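Local structure of glycerol-3-phosphate dehydrogenase [NAD(+)] (Dunaliella salina, 6IUY) at residues A[125-133]-A[188-198]; A[565-575]-A[587-595]. The protein probably interconverts sn-glycerol 3-phosphate and dihydroxyacetone phosphate with NAD(+), in a chain that also carries a magnesium-binding haloacid dehalogenase-like domain. All coordinates share one frame; numbering follows the deposited sequence.

Interaction 1 (A[125-133]-A[188-198])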
loop_
_atom_site.group_PDB
_atom_site.type_symbol
_atom_site.label_atom_id
_atom_site.label_comp_id
_atom_site.label_asym_id
_atom_site.label_seq_id
_atom_site.Cartn_x
_atom_site.Cartn_y
_atom_site.Cartn_z
ATOM N N GLY A 125 20.441 12.481 -19.319
ATOM C CA GLY A 125 20.018 13.205 -18.131
ATOM C C GLY A 125 20.929 14.309 -17.620
ATOM O O GLY A 125 20.720 14.820 -16.525
ATOM N N VAL A 126 21.950 14.683 -18.382
ATOM C CA VAL A 126 22.721 15.877 -18.028
ATOM C C VAL A 126 21.879 17.103 -18.392
ATOM O O VAL A 126 21.413 17.213 -19.520
ATOM C CB VAL A 126 24.081 15.915 -18.744
ATOM C CG1 VAL A 126 24.834 17.212 -18.431
ATOM C CG2 VAL A 126 24.922 14.727 -18.326
ATOM N N GLU A 127 21.645 18.009 -17.447
ATOM C CA GLU A 127 20.888 19.220 -17.793
ATOM C C GLU A 127 21.775 20.254 -18.477
ATOM O O GLU A 127 22.910 20.498 -18.063
ATOM C CB GLU A 127 20.213 19.851 -16.565
ATOM C CG GLU A 127 18.731 19.452 -16.441
ATOM C CD GLU A 127 17.772 20.608 -16.667
ATOM O OE1 GLU A 127 17.597 21.399 -15.722
ATOM O OE2 GLU A 127 17.180 20.723 -17.769
ATOM N N VAL A 128 21.232 20.855 -19.523
ATOM C CA VAL A 128 21.968 21.804 -20.336
ATOM C C VAL A 128 21.400 23.209 -20.174
ATOM O O VAL A 128 20.178 23.415 -20.218
ATOM C CB VAL A 128 21.950 21.384 -21.821
ATOM C CG1 VAL A 128 22.383 22.544 -22.724
ATOM C CG2 VAL A 128 22.840 20.149 -22.017
ATOM N N PHE A 129 22.302 24.162 -19.960
ATOM C CA PHE A 129 21.949 25.572 -19.870
ATOM C C PHE A 129 22.680 26.416 -20.913
ATOM O O PHE A 129 23.834 26.147 -21.269
ATOM C CB PHE A 129 22.273 26.126 -18.485
ATOM C CG PHE A 129 21.491 25.506 -17.381
ATOM C CD1 PHE A 129 20.337 26.117 -16.913
ATOM C CD2 PHE A 129 21.920 24.330 -16.784
ATOM C CE1 PHE A 129 19.616 25.560 -15.884
ATOM C CE2 PHE A 129 21.203 23.766 -15.757
ATOM C CZ PHE A 129 20.044 24.379 -15.306
ATOM N N LEU A 130 21.998 27.445 -21.393
ATOM C CA LEU A 130 22.662 28.545 -22.064
ATOM C C LEU A 130 22.854 29.694 -21.066
ATOM O O LEU A 130 21.906 30.089 -20.371
ATOM C CB LEU A 130 21.848 29.003 -23.273
ATOM C CG LEU A 130 21.499 27.910 -24.273
ATOM C CD1 LEU A 130 20.642 28.447 -25.393
ATOM C CD2 LEU A 130 22.762 27.298 -24.827
ATOM N N ILE A 131 24.077 30.216 -20.978
ATOM C CA ILE A 131 24.351 31.421 -20.186
ATOM C C ILE A 131 25.096 32.435 -21.054
ATOM O O ILE A 131 26.212 32.175 -21.502
ATOM C CB ILE A 131 25.179 31.122 -18.921
ATOM C CG1 ILE A 131 24.539 30.010 -18.088
ATOM C CG2 ILE A 131 25.344 32.384 -18.081
ATOM C CD1 ILE A 131 25.307 29.676 -16.805
ATOM N N SER A 132 24.465 33.584 -21.295
ATOM C CA SER A 132 24.965 34.545 -22.264
ATOM C C SER A 132 24.907 35.968 -21.721
ATOM O O SER A 132 24.091 36.291 -20.854
ATOM C CB SER A 132 24.176 34.437 -23.573
ATOM O OG SER A 132 24.210 35.644 -24.316
ATOM N N GLY A 133 25.801 36.809 -22.226
ATOM C CA GLY A 133 25.849 38.203 -21.829
ATOM C C GLY A 133 25.241 39.042 -22.925
ATOM O O GLY A 133 25.218 40.271 -22.862
ATOM N N ALA A 188 24.932 33.434 -12.286
ATOM C CA ALA A 188 23.945 32.547 -12.890
ATOM C C ALA A 188 24.220 31.087 -12.538
ATOM O O ALA A 188 23.291 30.303 -12.390
ATOM C CB ALA A 188 23.920 32.717 -14.396
ATOM N N ILE A 189 25.492 30.713 -12.418
ATOM C CA ILE A 189 25.816 29.341 -12.042
ATOM C C ILE A 189 25.493 29.123 -10.567
ATOM O O ILE A 189 25.036 28.048 -10.186
ATOM C CB ILE A 189 27.287 28.993 -12.341
ATOM C CG1 ILE A 189 27.414 28.533 -13.793
ATOM C CG2 ILE A 189 27.778 27.881 -11.439
ATOM C CD1 ILE A 189 28.763 27.988 -14.141
ATOM N N GLU A 190 25.685 30.157 -9.751
ATOM C CA GLU A 190 25.351 30.086 -8.327
ATOM C C GLU A 190 23.858 29.900 -8.075
ATOM O O GLU A 190 23.455 29.257 -7.104
ATOM C CB GLU A 190 25.822 31.347 -7.610
ATOM C CG GLU A 190 27.234 31.266 -7.063
ATOM C CD GLU A 190 27.764 32.623 -6.616
ATOM O OE1 GLU A 190 27.072 33.640 -6.847
ATOM O OE2 GLU A 190 28.873 32.675 -6.040
ATOM N N ARG A 191 23.039 30.480 -8.944
ATOM C CA ARG A 191 21.593 30.383 -8.810
ATOM C C ARG A 191 21.123 28.993 -9.211
ATOM O O ARG A 191 20.238 28.415 -8.574
ATOM C CB ARG A 191 20.911 31.444 -9.660
ATOM C CG ARG A 191 21.239 32.854 -9.226
ATOM C CD ARG A 191 19.980 33.687 -9.187
ATOM N NE ARG A 191 19.627 34.196 -10.502
ATOM C CZ ARG A 191 18.387 34.232 -10.975
ATOM N NH1 ARG A 191 17.380 33.763 -10.240
ATOM N NH2 ARG A 191 18.157 34.725 -12.190
ATOM N N ILE A 192 21.731 28.470 -10.275
ATOM C CA ILE A 192 21.504 27.101 -10.736
ATOM C C ILE A 192 21.829 26.089 -9.638
ATOM O O ILE A 192 21.077 25.140 -9.418
ATOM C CB ILE A 192 22.346 26.796 -12.005
ATOM C CG1 ILE A 192 21.707 27.436 -13.243
ATOM C CG2 ILE A 192 22.498 25.309 -12.214
ATOM C CD1 ILE A 192 22.590 27.392 -14.473
ATOM N N ARG A 193 22.935 26.310 -8.934
ATOM C CA ARG A 193 23.389 25.386 -7.906
ATOM C C ARG A 193 22.431 25.362 -6.719
ATOM O O ARG A 193 22.285 24.335 -6.055
ATOM C CB ARG A 193 24.797 25.762 -7.456
ATOM C CG ARG A 193 25.517 24.684 -6.679
ATOM C CD ARG A 193 26.912 25.143 -6.200
ATOM N NE ARG A 193 27.876 25.185 -7.294
ATOM C CZ ARG A 193 28.411 24.095 -7.840
ATOM N NH1 ARG A 193 28.072 22.891 -7.385
ATOM N NH2 ARG A 193 29.280 24.200 -8.841
ATOM N N ARG A 194 21.771 26.489 -6.459
ATOM C CA ARG A 194 20.851 26.593 -5.319
ATOM C C ARG A 194 19.473 26.057 -5.652
ATOM O O ARG A 194 18.667 25.779 -4.773
ATOM C CB ARG A 194 20.683 28.040 -4.866
ATOM C CG ARG A 194 21.942 28.798 -4.551
ATOM C CD ARG A 194 21.586 30.280 -4.413
ATOM N NE ARG A 194 20.591 30.508 -3.365
ATOM C CZ ARG A 194 20.797 31.304 -2.321
ATOM N NH1 ARG A 194 21.945 31.959 -2.210
ATOM N NH2 ARG A 194 19.861 31.460 -1.396
ATOM N N LYS A 195 19.197 25.956 -6.941
ATOM C CA LYS A 195 17.878 25.592 -7.420
ATOM C C LYS A 195 17.769 24.097 -7.665
ATOM O O LYS A 195 16.690 23.523 -7.546
ATOM C CB LYS A 195 17.577 26.357 -8.705
ATOM C CG LYS A 195 16.223 26.117 -9.313
ATOM C CD LYS A 195 16.025 27.067 -10.477
ATOM C CE LYS A 195 14.670 26.942 -11.064
ATOM N NZ LYS A 195 14.577 27.828 -12.214
ATOM N N TYR A 196 18.892 23.476 -8.024
ATOM C CA TYR A 196 18.888 22.082 -8.431
ATOM C C TYR A 196 19.853 21.252 -7.600
ATOM O O TYR A 196 20.783 21.782 -6.991
ATOM C CB TYR A 196 19.250 21.938 -9.906
ATOM C CG TYR A 196 18.376 22.687 -10.905
ATOM C CD1 TYR A 196 17.220 22.107 -11.418
ATOM C CD2 TYR A 196 18.749 23.947 -11.385
ATOM C CE1 TYR A 196 16.439 22.769 -12.347
ATOM C CE2 TYR A 196 17.975 24.623 -12.314
ATOM C CZ TYR A 196 16.823 24.027 -12.800
ATOM O OH TYR A 196 16.043 24.687 -13.731
ATOM N N PRO A 197 19.632 19.934 -7.578
ATOM C CA PRO A 197 20.488 19.010 -6.833
ATOM C C PRO A 197 21.780 18.694 -7.585
ATOM O O PRO A 197 22.296 17.585 -7.469
ATOM C CB PRO A 197 19.617 17.767 -6.696
ATOM C CG PRO A 197 18.722 17.804 -7.903
ATOM C CD PRO A 197 18.496 19.249 -8.230
ATOM N N TYR A 198 22.299 19.661 -8.337
ATOM C CA TYR A 198 23.475 19.437 -9.178
ATOM C C TYR A 198 24.727 19.744 -8.391
ATOM O O TYR A 198 24.761 20.730 -7.663
ATOM C CB TYR A 198 23.425 20.307 -10.437
ATOM C CG TYR A 198 22.211 20.059 -11.292
ATOM C CD1 TYR A 198 21.584 18.821 -11.280
ATOM C CD2 TYR A 198 21.687 21.059 -12.104
ATOM C CE1 TYR A 198 20.474 18.576 -12.046
ATOM C CE2 TYR A 198 20.569 20.826 -12.881
ATOM C CZ TYR A 198 19.965 19.577 -12.847
ATOM O OH TYR A 198 18.848 19.306 -13.611
HETATM O O HOH W 1 15.377 22.993 -15.896
#

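Interaction 2 (A[565-575]-A[587-595])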
loop_
_atom_site.group_PDB
_atom_site.type_symbol
_atom_site.label_atom_id
_atom_site.label_comp_id
_atom_site.label_asym_id
_atom_site.label_seq_id
_atom_site.Cartn_x
_atom_site.Cartn_y
_atom_site.Cartn_z
ATOM N N VAL A 565 11.513 -21.028 0.192
ATOM C CA VAL A 565 11.810 -21.859 1.352
ATOM C C VAL A 565 13.173 -21.498 1.938
ATOM O O VAL A 565 13.332 -21.437 3.168
ATOM C CB VAL A 565 11.756 -23.351 0.993
ATOM C CG1 VAL A 565 12.355 -24.190 2.110
ATOM C CG2 VAL A 565 10.319 -23.749 0.710
ATOM N N LEU A 566 14.151 -21.239 1.067
ATOM C CA LEU A 566 15.428 -20.668 1.506
ATOM C C LEU A 566 15.186 -19.349 2.250
ATOM O O LEU A 566 15.782 -19.089 3.298
ATOM C CB LEU A 566 16.363 -20.432 0.313
ATOM C CG LEU A 566 16.921 -21.675 -0.394
ATOM C CD1 LEU A 566 17.652 -21.270 -1.670
ATOM C CD2 LEU A 566 17.843 -22.438 0.520
ATOM N N THR A 567 14.299 -18.516 1.719
ATOM C CA THR A 567 14.038 -17.234 2.370
ATOM C C THR A 567 13.304 -17.462 3.693
ATOM O O THR A 567 13.551 -16.769 4.663
ATOM C CB THR A 567 13.218 -16.296 1.462
ATOM O OG1 THR A 567 13.827 -16.227 0.167
ATOM C CG2 THR A 567 13.109 -14.891 2.060
ATOM N N SER A 568 12.404 -18.442 3.734
ATOM C CA SER A 568 11.716 -18.781 4.986
ATOM C C SER A 568 12.729 -19.123 6.078
ATOM O O SER A 568 12.632 -18.624 7.208
ATOM C CB SER A 568 10.754 -19.966 4.784
ATOM O OG SER A 568 9.984 -20.208 5.949
ATOM N N ASP A 569 13.693 -19.979 5.745
ATOM C CA ASP A 569 14.714 -20.388 6.713
ATOM C C ASP A 569 15.588 -19.209 7.103
ATOM O O ASP A 569 15.911 -19.038 8.273
ATOM C CB ASP A 569 15.594 -21.530 6.169
ATOM C CG ASP A 569 14.830 -22.845 5.999
ATOM O OD1 ASP A 569 13.699 -22.975 6.526
ATOM O OD2 ASP A 569 15.367 -23.765 5.342
ATOM N N GLU A 570 15.972 -18.381 6.143
ATOM C CA GLU A 570 16.837 -17.253 6.483
ATOM C C GLU A 570 16.168 -16.352 7.528
ATOM O O GLU A 570 16.763 -16.024 8.552
ATOM C CB GLU A 570 17.207 -16.455 5.229
ATOM C CG GLU A 570 18.122 -17.237 4.275
ATOM C CD GLU A 570 17.831 -16.965 2.794
ATOM O OE1 GLU A 570 17.158 -15.941 2.482
ATOM O OE2 GLU A 570 18.277 -17.781 1.946
ATOM N N VAL A 571 14.923 -15.975 7.271
ATOM C CA VAL A 571 14.158 -15.152 8.201
ATOM C C VAL A 571 13.903 -15.860 9.537
ATOM O O VAL A 571 13.947 -15.229 10.604
ATOM C CB VAL A 571 12.811 -14.736 7.581
ATOM C CG1 VAL A 571 11.872 -14.124 8.645
ATOM C CG2 VAL A 571 13.052 -13.783 6.463
ATOM N N GLN A 572 13.650 -17.163 9.502
ATOM C CA GLN A 572 13.386 -17.856 10.760
ATOM C C GLN A 572 14.621 -17.855 11.643
ATOM O O GLN A 572 14.516 -17.736 12.865
ATOM C CB GLN A 572 12.915 -19.289 10.530
ATOM C CG GLN A 572 12.134 -19.841 11.720
ATOM C CD GLN A 572 10.910 -19.002 12.025
ATOM O OE1 GLN A 572 10.341 -18.380 11.129
ATOM N NE2 GLN A 572 10.508 -18.960 13.292
ATOM N N GLU A 573 15.794 -18.005 11.028
ATOM C CA GLU A 573 17.056 -17.906 11.752
ATOM C C GLU A 573 17.146 -16.572 12.491
ATOM O O GLU A 573 17.441 -16.515 13.685
ATOM C CB GLU A 573 18.219 -18.064 10.778
ATOM C CG GLU A 573 19.556 -18.363 11.419
ATOM C CD GLU A 573 20.653 -18.535 10.383
ATOM O OE1 GLU A 573 21.780 -18.069 10.632
ATOM O OE2 GLU A 573 20.385 -19.134 9.317
ATOM N N ILE A 574 16.849 -15.493 11.783
ATOM C CA ILE A 574 16.810 -14.181 12.415
ATOM C C ILE A 574 15.722 -14.066 13.499
ATOM O O ILE A 574 15.954 -13.457 14.547
ATOM C CB ILE A 574 16.620 -13.072 11.352
ATOM C CG1 ILE A 574 17.788 -13.112 10.352
ATOM C CG2 ILE A 574 16.507 -11.695 12.005
ATOM C CD1 ILE A 574 17.556 -12.319 9.093
ATOM N N LEU A 575 14.549 -14.657 13.264
ATOM C CA LEU A 575 13.456 -14.579 14.240
ATOM C C LEU A 575 13.831 -15.320 15.514
ATOM O O LEU A 575 13.581 -14.845 16.626
ATOM C CB LEU A 575 12.143 -15.151 13.672
ATOM C CG LEU A 575 11.499 -14.408 12.488
ATOM C CD1 LEU A 575 10.102 -14.934 12.202
ATOM C CD2 LEU A 575 11.463 -12.901 12.698
ATOM N N PHE A 587 4.838 -15.999 9.359
ATOM C CA PHE A 587 6.185 -16.394 8.937
ATOM C C PHE A 587 6.598 -17.653 9.696
ATOM O O PHE A 587 7.168 -18.588 9.139
ATOM C CB PHE A 587 7.210 -15.282 9.194
ATOM C CG PHE A 587 7.120 -14.128 8.238
ATOM C CD1 PHE A 587 6.220 -14.135 7.193
ATOM C CD2 PHE A 587 7.956 -13.036 8.385
ATOM C CE1 PHE A 587 6.161 -13.063 6.309
ATOM C CE2 PHE A 587 7.896 -11.969 7.511
ATOM C CZ PHE A 587 7.001 -11.977 6.472
ATOM N N THR A 588 6.288 -17.679 10.981
ATOM C CA THR A 588 6.724 -18.772 11.822
ATOM C C THR A 588 5.966 -20.059 11.549
ATOM O O THR A 588 6.575 -21.138 11.507
ATOM C CB THR A 588 6.589 -18.418 13.305
ATOM O OG1 THR A 588 7.565 -17.431 13.640
ATOM C CG2 THR A 588 6.820 -19.660 14.181
ATOM N N THR A 589 4.646 -19.984 11.361
ATOM C CA THR A 589 3.941 -21.244 11.144
ATOM C C THR A 589 4.213 -21.774 9.738
ATOM O O THR A 589 4.202 -22.981 9.532
ATOM C CB THR A 589 2.414 -21.152 11.412
ATOM O OG1 THR A 589 1.683 -21.151 10.185
ATOM C CG2 THR A 589 2.055 -19.950 12.233
ATOM N N ILE A 590 4.512 -20.901 8.778
ATOM C CA ILE A 590 4.954 -21.379 7.460
ATOM C C ILE A 590 6.256 -22.197 7.539
ATOM O O ILE A 590 6.396 -23.219 6.857
ATOM C CB ILE A 590 5.167 -20.213 6.475
ATOM C CG1 ILE A 590 3.832 -19.571 6.095
ATOM C CG2 ILE A 590 5.909 -20.701 5.240
ATOM C CD1 ILE A 590 3.967 -18.318 5.223
ATOM N N ASN A 591 7.205 -21.745 8.361
ATOM C CA ASN A 591 8.485 -22.440 8.525
ATOM C C ASN A 591 8.316 -23.742 9.299
ATOM O O ASN A 591 8.891 -24.774 8.956
ATOM C CB ASN A 591 9.511 -21.539 9.228
ATOM C CG ASN A 591 10.948 -22.025 9.038
ATOM O OD1 ASN A 591 11.514 -22.690 9.918
ATOM N ND2 ASN A 591 11.540 -21.706 7.881
ATOM N N ARG A 592 7.506 -23.682 10.347
ATOM C CA ARG A 592 7.164 -24.858 11.113
ATOM C C ARG A 592 6.433 -25.907 10.264
ATOM O O ARG A 592 6.558 -27.111 10.520
ATOM C CB ARG A 592 6.328 -24.446 12.316
ATOM C CG ARG A 592 7.117 -23.637 13.331
ATOM C CD ARG A 592 7.146 -24.382 14.651
ATOM N NE ARG A 592 5.954 -24.101 15.439
ATOM C CZ ARG A 592 5.510 -24.837 16.455
ATOM N NH1 ARG A 592 6.134 -25.948 16.828
ATOM N NH2 ARG A 592 4.408 -24.453 17.090
ATOM N N ILE A 593 5.686 -25.457 9.256
ATOM C CA ILE A 593 4.985 -26.366 8.324
ATOM C C ILE A 593 5.946 -26.991 7.324
ATOM O O ILE A 593 5.955 -28.205 7.125
ATOM C CB ILE A 593 3.859 -25.630 7.552
ATOM C CG1 ILE A 593 2.719 -25.279 8.509
ATOM C CG2 ILE A 593 3.340 -26.478 6.376
ATOM C CD1 ILE A 593 1.691 -24.415 7.909
ATOM N N ILE A 594 6.740 -26.147 6.673
ATOM C CA ILE A 594 7.837 -26.635 5.849
ATOM C C ILE A 594 8.644 -27.716 6.563
ATOM O O ILE A 594 8.971 -28.741 5.976
ATOM C CB ILE A 594 8.793 -25.517 5.470
ATOM C CG1 ILE A 594 8.142 -24.595 4.434
ATOM C CG2 ILE A 594 10.117 -26.113 4.955
ATOM C CD1 ILE A 594 8.675 -23.188 4.494
ATOM N N HIS A 595 8.968 -27.489 7.830
ATOM C CA HIS A 595 9.857 -28.416 8.522
ATOM C C HIS A 595 9.123 -29.475 9.340
ATOM O O HIS A 595 9.750 -30.277 10.014
ATOM C CB HIS A 595 10.840 -27.628 9.382
ATOM C CG HIS A 595 11.843 -26.886 8.562
ATOM N ND1 HIS A 595 12.783 -27.530 7.783
ATOM C CD2 HIS A 595 12.021 -25.560 8.342
ATOM C CE1 HIS A 595 13.508 -26.636 7.139
ATOM N NE2 HIS A 595 13.069 -25.429 7.462
#

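Interaction 1 (A[125-133]-A[188-198])
Phe-129, at the middle of strand 127-131, rests one ring face on Ile-192 of helix 184-195, where the helix packs against the parallel sheet of the Rossmann-like haloacid dehalogenase (HAD) fold. The strand and the helical segment 188-195 run nearly antiparallel, 151° between their axes, and alternate residues of the strand, Glu-127, Phe-129 and Ile-131, turn their side chains to the helix.

Phe-129 loses the most surface. The methyl CD1 of Ile-192 sits almost over the ring centre, 3.6 Å from the centroid, in a CH-pi contact that suits a flat aromatic facing a slim branched chain. The ring's edge goes to the tyrosines that follow the helix: CZ of Phe-129 lies 3.6 Å from CE2 of Tyr-196 in an offset edge-to-face pair with planes 65° apart, and CE2 comes near Tyr-198. Phe-154 of the neighbouring strand 153-154 also touches Phe-129 and Ile-192, adding to this buried layer.

Ile-131 comes next. With CG1 anti to the carbonyl carbon (chi1 -53°) and CG2 anti to the backbone N, CG2 meets CB of Ala-188 at 4.0 Å, while CD1 reaches on to CG1 of Ile-189 at 3.8 Å. The small alanine lets the helix come close here, its CA 7.4 Å from the CA of Ile-131. The side chain of Ile-131 also lies about 6 Å from that of the magnesium ligand Asp-41, at the end of the adjacent strand 37-40.

The opposite end of the strand is polar. Glu-127 gives OE2 to ND2 of Asn-152, whereas OE1 turns to Tyr-196, whose hydroxyl it reaches through a water. That water donates to OE1 of Glu-127 at 2.7 Å and accepts from OH of Tyr-196 at 2.8 Å.

Interaction 2 (A[565-575]-A[587-595])
Asn-591 pushes its amide between Ser-568 and Asp-569 where segments 565-575 and 587-594, of helices 564-577 and 585-594, cross at -119°, the segment axes 9.7 Å apart. The tight centre is polar. With CG anti to the backbone N (chi1 -162°), Asn-591 sends ND2 to OG of Ser-568, 2.9 Å away, in a straight bond lying in the amide plane; the small serine allows this close approach. The same nitrogen reaches OD1 of Asp-569 at 2.8 Å, on the anti lone pair, with the carboxylate and amide planes 79° apart. Alongside, the CG methylene of Gln-572 packs on OD1 of Asn-591. Buried apolar pairs flank the polar centre, Ile-594 against Val-565 and Val-571 against Phe-587. Gln-572 NE2 makes a weak bond to Thr-588 OG1, whose stronger partner is the carbonyl of Glu-581.

Toward the exposed His-595 the contact thins to a single grip: NE2 donates to OD1 of Asp-569 at 2.7 Å, in the imidazole plane. A leucine in place of Asp-569 would probably leave both the His-595 NE2 and one N-H of Asn-591 without their acceptor, and the imidazole freer to turn. Such an oblique helix pair belongs to the all-helical C-terminal domain of NAD-dependent glycerol-3-phosphate dehydrogenases.

How the interactions relate
Interaction 1 and interaction 2 lie on opposite sides of the chain's centre, about 52 Å between their centres and about 34 Å between nearest atoms, and they share no helix, strand or sheet. They come in series: 125-133 with 188-198 closes before 565-575 with 587-595 opens. The first joins a helix to the six-stranded parallel sheet of the HAD-like part, whose magnesium site is formed by Asp-41, Asp-43 and Asp-206; the second joins two helices of the dehydrogenase part, with the side chain of Val-565 about 10 Å from the bound dihydroxyacetone phosphate. Between them in sequence runs the eight-stranded sheet of the NAD-binding part. Their separation reflects the di-domain build, consistent with phosphatase and dehydrogenase centres on one chain.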